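Local coordinates for protein eukaryotic peptide chain release factor GTP-binding subunit (Schizosaccharomyces pombe, PDB 1R5B) that is the GTP-binding subunit of a eukaryotic peptide chain release factor, with a P-loop domain of the elongation factor Tu family, at residues Ile63-Met69 against Ala114-Thr118; Asn238-Arg242 against Pro254-Glu258. One frame throughout, in Å; residues are numbered along the deposited sequence.

Contact 1: residues Ile63-Met69 against Ala114-Thr118; sequences ILFLTGM and AYFET
Two first torsions aim Ile-63 and Phe-116 at each other: chi1 of -76° turns the CG2 methyl of Ile-63 anti to its backbone N, and chi1 of 65° sets the Phe-116 ring between its own N and carbonyl carbon. The methyl comes down on one ring face, displaced toward the rim, in a CH-pi contact with CG2 3.4 Å from the ring centroid. Beside it, the CB of Phe-116 is met by two further methyls, Leu-64 CD2 and Thr-67 CG2, the latter at 3.5 Å. The hydroxyl branch of Thr-67 goes to the strand backbone, where OG1 lies 2.6 Å from Glu-117 O, though at too poor an angle to count as a hydrogen bond.

The helix ends here in a Schellman motif: Gly-68, at positive phi, is the C-prime residue, Met-69 N returns to Leu-64 O and Gly-68 N to Phe-65 O. The turn brings Met-69 over the strand. Bent at chi2 and chi3, its side chain passes Tyr-115 O with CG at 3.3 Å, sets SD 4.8 Å from the Tyr-115 ring centroid in an oblique Met-aromatic contact, and ends with CE 3.7 Å from Glu-117 N. Leu-64 CD2 touches the same Tyr-115 O at 3.2 Å. Glu-117 sends its carboxylate to a salt bridge with Arg-122, and strand 115-117 pairs with strand 121-125.

Toward the helix end this outermost strand offers mostly ring and backbone to methyls and sulfur, and cohesion probably rests mainly on shape and dispersion.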
loop_
_atom_site.group_PDB
_atom_site.type_symbol
_atom_site.label_atom_id
_atom_site.label_comp_id
_atom_site.label_asym_id
_atom_site.label_seq_id
_atom_site.Cartn_x
_atom_site.Cartn_y
_atom_site.Cartn_z
ATOM N N ILE A 63 -4.409 -3.588 -19.725
ATOM C CA ILE A 63 -3.565 -3.053 -18.665
ATOM C C ILE A 63 -2.157 -3.558 -18.904
ATOM O O ILE A 63 -1.233 -2.782 -18.880
ATOM C CB ILE A 63 -4.081 -3.441 -17.270
ATOM C CG1 ILE A 63 -5.284 -2.583 -16.913
ATOM C CG2 ILE A 63 -3.009 -3.233 -16.213
ATOM C CD1 ILE A 63 -6.021 -3.043 -15.683
ATOM N N LEU A 64 -2.001 -4.842 -19.200
ATOM C CA LEU A 64 -0.682 -5.399 -19.443
ATOM C C LEU A 64 -0.016 -4.702 -20.603
ATOM O O LEU A 64 1.200 -4.505 -20.588
ATOM C CB LEU A 64 -0.757 -6.906 -19.710
ATOM C CG LEU A 64 -1.128 -7.732 -18.472
ATOM C CD1 LEU A 64 -1.471 -9.166 -18.833
ATOM C CD2 LEU A 64 -0.010 -7.685 -17.434
ATOM N N PHE A 65 -0.810 -4.307 -21.597
ATOM C CA PHE A 65 -0.267 -3.704 -22.806
ATOM C C PHE A 65 0.161 -2.264 -22.565
ATOM O O PHE A 65 1.277 -1.883 -22.909
ATOM C CB PHE A 65 -1.289 -3.753 -23.943
ATOM C CG PHE A 65 -0.894 -2.953 -25.157
ATOM C CD1 PHE A 65 0.347 -3.142 -25.759
ATOM C CD2 PHE A 65 -1.763 -2.008 -25.700
ATOM C CE1 PHE A 65 0.714 -2.401 -26.879
ATOM C CE2 PHE A 65 -1.400 -1.269 -26.829
ATOM C CZ PHE A 65 -0.156 -1.465 -27.408
ATOM N N LEU A 66 -0.729 -1.466 -21.979
ATOM C CA LEU A 66 -0.453 -0.043 -21.757
ATOM C C LEU A 66 0.670 0.178 -20.759
ATOM O O LEU A 66 1.333 1.214 -20.762
ATOM C CB LEU A 66 -1.701 0.667 -21.270
ATOM C CG LEU A 66 -2.746 0.764 -22.368
ATOM C CD1 LEU A 66 -4.060 1.029 -21.730
ATOM C CD2 LEU A 66 -2.416 1.848 -23.371
ATOM N N THR A 67 0.896 -0.833 -19.940
ATOM C CA THR A 67 1.860 -0.794 -18.870
ATOM C C THR A 67 3.191 -1.458 -19.286
ATOM O O THR A 67 4.084 -1.625 -18.476
ATOM C CB THR A 67 1.174 -1.475 -17.672
ATOM O OG1 THR A 67 1.570 -0.864 -16.452
ATOM C CG2 THR A 67 1.527 -2.940 -17.536
ATOM N N GLY A 68 3.303 -1.847 -20.557
ATOM C CA GLY A 68 4.544 -2.342 -21.134
ATOM C C GLY A 68 4.978 -3.759 -20.781
ATOM O O GLY A 68 6.101 -4.148 -21.090
ATOM N N MET A 69 4.112 -4.532 -20.136
ATOM C CA MET A 69 4.422 -5.924 -19.793
ATOM C C MET A 69 4.303 -6.881 -20.990
ATOM O O MET A 69 5.026 -7.876 -21.069
ATOM C CB MET A 69 3.512 -6.402 -18.658
ATOM C CG MET A 69 4.267 -6.891 -17.438
ATOM S SD MET A 69 5.338 -5.660 -16.680
ATOM C CE MET A 69 4.278 -4.364 -16.453
ATOM N N ALA A 114 1.056 -13.686 -14.056
ATOM C CA ALA A 114 0.981 -12.373 -14.696
ATOM C C ALA A 114 0.912 -11.262 -13.663
ATOM O O ALA A 114 0.250 -11.407 -12.650
ATOM C CB ALA A 114 -0.219 -12.288 -15.636
ATOM N N TYR A 115 1.616 -10.166 -13.927
ATOM C CA TYR A 115 1.548 -8.973 -13.100
ATOM C C TYR A 115 1.719 -7.708 -13.948
ATOM O O TYR A 115 2.164 -7.772 -15.090
ATOM C CB TYR A 115 2.628 -9.037 -12.013
ATOM C CG TYR A 115 4.054 -8.888 -12.527
ATOM C CD1 TYR A 115 4.607 -7.629 -12.741
ATOM C CD2 TYR A 115 4.853 -10.008 -12.784
ATOM C CE1 TYR A 115 5.914 -7.482 -13.211
ATOM C CE2 TYR A 115 6.169 -9.871 -13.254
ATOM C CZ TYR A 115 6.689 -8.605 -13.467
ATOM O OH TYR A 115 7.980 -8.437 -13.938
ATOM N N PHE A 116 1.381 -6.560 -13.375
ATOM C CA PHE A 116 1.614 -5.277 -14.021
ATOM C C PHE A 116 2.009 -4.211 -13.008
ATOM O O PHE A 116 1.819 -4.388 -11.818
ATOM C CB PHE A 116 0.376 -4.840 -14.790
ATOM C CG PHE A 116 -0.821 -4.560 -13.926
ATOM C CD1 PHE A 116 -1.089 -3.270 -13.491
ATOM C CD2 PHE A 116 -1.682 -5.576 -13.566
ATOM C CE1 PHE A 116 -2.194 -2.994 -12.712
ATOM C CE2 PHE A 116 -2.794 -5.310 -12.775
ATOM C CZ PHE A 116 -3.050 -4.011 -12.348
ATOM N N GLU A 117 2.553 -3.096 -13.481
ATOM C CA GLU A 117 3.079 -2.074 -12.581
ATOM C C GLU A 117 2.529 -0.693 -12.839
ATOM O O GLU A 117 2.213 -0.328 -13.962
ATOM C CB GLU A 117 4.605 -1.999 -12.659
ATOM C CG GLU A 117 5.315 -3.312 -12.397
ATOM C CD GLU A 117 6.784 -3.116 -12.059
ATOM O OE1 GLU A 117 7.303 -2.008 -12.292
ATOM O OE2 GLU A 117 7.418 -4.065 -11.558
ATOM N N THR A 118 2.410 0.049 -11.751
ATOM C CA THR A 118 2.207 1.486 -11.740
ATOM C C THR A 118 3.453 2.080 -11.090
ATOM O O THR A 118 4.401 1.345 -10.803
ATOM C CB THR A 118 0.969 1.810 -10.904
ATOM O OG1 THR A 118 1.116 1.281 -9.565
ATOM C CG2 THR A 118 -0.262 1.116 -11.491
#

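Contact 2: residues Asn238-Arg242 against Pro254-Glu258; sequences NVKDR and PSLLE
Ser-255 shares its OG between two backbones, giving a hydrogen bond to Lys-240 O (2.7 Å) and accepting one from Glu-258 N (3.2 Å). Its chi1 of 73° holds OG between the backbone N and carbonyl carbon, where it serves both. The first bond approaches from well above the plane of the Lys-240 carbonyl, the second caps the helix. Around this serine the packing is tight. Leu-256 N bonds Asn-238 O at 3.0 Å and Leu-257 N bonds Val-239 O at 2.8 Å; the loop's carbonyls thus take up amides of the first helical turn. Leu-257 also rests its CB and CG against Val-239 O, and the Asn-238 side chain gives ND2 to Pro-230 O and accepts at OD1 from Val-243 N.

The solvent side is looser. Lys-240 leaves only its CB and CG on Leu-257 CD1, its extended chain running outward. Arg-242, also exposed, lets the Glu-258 carboxylate come over one guanidinium face, the two planes 74° apart, in a salt bridge of 2.9 Å between NH1 and OE2; its NE bonds Gly-253 O. The other carboxylate oxygen, OE1, weakly accepts from Ser-255 N, so Ser-255 and Glu-258 complete the reciprocal pair of a capping box at the start of helix 256-262.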
loop_
_atom_site.group_PDB
_atom_site.type_symbol
_atom_site.label_atom_id
_atom_site.label_comp_id
_atom_site.label_asym_id
_atom_site.label_seq_id
_atom_site.Cartn_x
_atom_site.Cartn_y
_atom_site.Cartn_z
ATOM N N ASN A 238 -9.241 5.994 -20.021
ATOM C CA ASN A 238 -9.362 6.051 -18.569
ATOM C C ASN A 238 -8.831 4.821 -17.844
ATOM O O ASN A 238 -9.156 4.627 -16.683
ATOM C CB ASN A 238 -10.804 6.345 -18.129
ATOM C CG ASN A 238 -10.863 7.130 -16.822
ATOM O OD1 ASN A 238 -10.249 8.191 -16.690
ATOM N ND2 ASN A 238 -11.601 6.609 -15.858
ATOM N N VAL A 239 -8.014 4.006 -18.514
ATOM C CA VAL A 239 -7.399 2.853 -17.855
ATOM C C VAL A 239 -6.083 3.312 -17.273
ATOM O O VAL A 239 -5.923 3.261 -16.057
ATOM C CB VAL A 239 -7.298 1.561 -18.753
ATOM C CG1 VAL A 239 -6.455 1.769 -19.920
ATOM C CG2 VAL A 239 -6.712 0.395 -17.984
ATOM N N LYS A 240 -5.167 3.798 -18.111
ATOM C CA LYS A 240 -3.879 4.321 -17.656
ATOM C C LYS A 240 -3.914 5.843 -17.602
ATOM O O LYS A 240 -3.628 6.436 -16.575
ATOM C CB LYS A 240 -2.738 3.880 -18.578
ATOM C CG LYS A 240 -1.351 4.194 -17.995
ATOM C CD LYS A 240 -0.274 4.305 -19.041
ATOM C CE LYS A 240 1.083 4.554 -18.377
ATOM N NZ LYS A 240 2.101 5.030 -19.363
ATOM N N ASP A 241 -4.235 6.475 -18.721
ATOM C CA ASP A 241 -4.348 7.929 -18.767
ATOM C C ASP A 241 -5.802 8.301 -18.520
ATOM O O ASP A 241 -6.689 7.505 -18.790
ATOM C CB ASP A 241 -3.895 8.469 -20.131
ATOM C CG ASP A 241 -2.468 8.059 -20.489
ATOM O OD1 ASP A 241 -2.187 7.916 -21.691
ATOM O OD2 ASP A 241 -1.567 7.861 -19.652
ATOM N N ARG A 242 -6.055 9.499 -18.005
ATOM C CA ARG A 242 -7.435 9.963 -17.859
ATOM C C ARG A 242 -8.064 10.122 -19.231
ATOM O O ARG A 242 -7.373 10.449 -20.191
ATOM C CB ARG A 242 -7.490 11.321 -17.166
ATOM C CG ARG A 242 -7.145 11.324 -15.689
ATOM C CD ARG A 242 -7.023 12.742 -15.138
ATOM N NE ARG A 242 -7.515 12.865 -13.765
ATOM C CZ ARG A 242 -6.742 12.994 -12.688
ATOM N NH1 ARG A 242 -5.417 13.049 -12.793
ATOM N NH2 ARG A 242 -7.300 13.088 -11.488
ATOM N N PRO A 254 -9.708 10.213 -11.312
ATOM C CA PRO A 254 -8.523 9.508 -11.798
ATOM C C PRO A 254 -8.846 8.343 -12.735
ATOM O O PRO A 254 -9.958 7.809 -12.733
ATOM C CB PRO A 254 -7.895 8.985 -10.497
ATOM C CG PRO A 254 -9.040 8.747 -9.595
ATOM C CD PRO A 254 -10.102 9.744 -9.969
ATOM N N SER A 255 -7.849 7.960 -13.527
ATOM C CA SER A 255 -7.896 6.733 -14.312
ATOM C C SER A 255 -7.838 5.531 -13.386
ATOM O O SER A 255 -7.448 5.649 -12.233
ATOM C CB SER A 255 -6.726 6.667 -15.294
ATOM O OG SER A 255 -5.515 6.400 -14.620
ATOM N N LEU A 256 -8.221 4.369 -13.895
ATOM C CA LEU A 256 -8.198 3.164 -13.091
ATOM C C LEU A 256 -6.830 2.973 -12.453
ATOM O O LEU A 256 -6.740 2.862 -11.238
ATOM C CB LEU A 256 -8.584 1.939 -13.910
ATOM C CG LEU A 256 -8.489 0.614 -13.162
ATOM C CD1 LEU A 256 -9.308 0.674 -11.886
ATOM C CD2 LEU A 256 -8.961 -0.519 -14.047
ATOM N N LEU A 257 -5.775 2.950 -13.263
ATOM C CA LEU A 257 -4.435 2.676 -12.744
ATOM C C LEU A 257 -3.964 3.753 -11.768
ATOM O O LEU A 257 -3.240 3.464 -10.829
ATOM C CB LEU A 257 -3.416 2.513 -13.872
ATOM C CG LEU A 257 -3.576 1.249 -14.737
ATOM C CD1 LEU A 257 -2.459 1.199 -15.736
ATOM C CD2 LEU A 257 -3.586 -0.019 -13.924
ATOM N N GLU A 258 -4.393 4.984 -11.990
ATOM C CA GLU A 258 -4.032 6.084 -11.119
ATOM C C GLU A 258 -4.644 5.871 -9.733
ATOM O O GLU A 258 -4.011 6.116 -8.721
ATOM C CB GLU A 258 -4.547 7.378 -11.732
ATOM C CG GLU A 258 -4.267 8.640 -10.947
ATOM C CD GLU A 258 -4.842 9.868 -11.628
ATOM O OE1 GLU A 258 -5.143 9.803 -12.845
ATOM O OE2 GLU A 258 -4.994 10.898 -10.934
#

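In the fold
Both contacts lie in the P-loop domain and share one apolar seam, where Val-239 packs on Ile-63 and Leu-66 while the Phe-116 ring meets Leu-257. Contact 1, with no exposed residue among those that touch, sets the C-terminal end of helix 56-66, which begins at the probable P-loop, against an outer strand of the mixed sheet. Contact 2 joins the loop after strand 226-230 to the start of helix 256-262; it has a buried side, from Asn-238 and Val-239 to Ser-255, Leu-256 and Leu-257, and an exposed rim at Lys-240, Asp-241 and Arg-242. Mainly apolar groups cross contact 1, whereas three hydrogen bonds and an ion pair cross contact 2, its capping box being internal to 254-258.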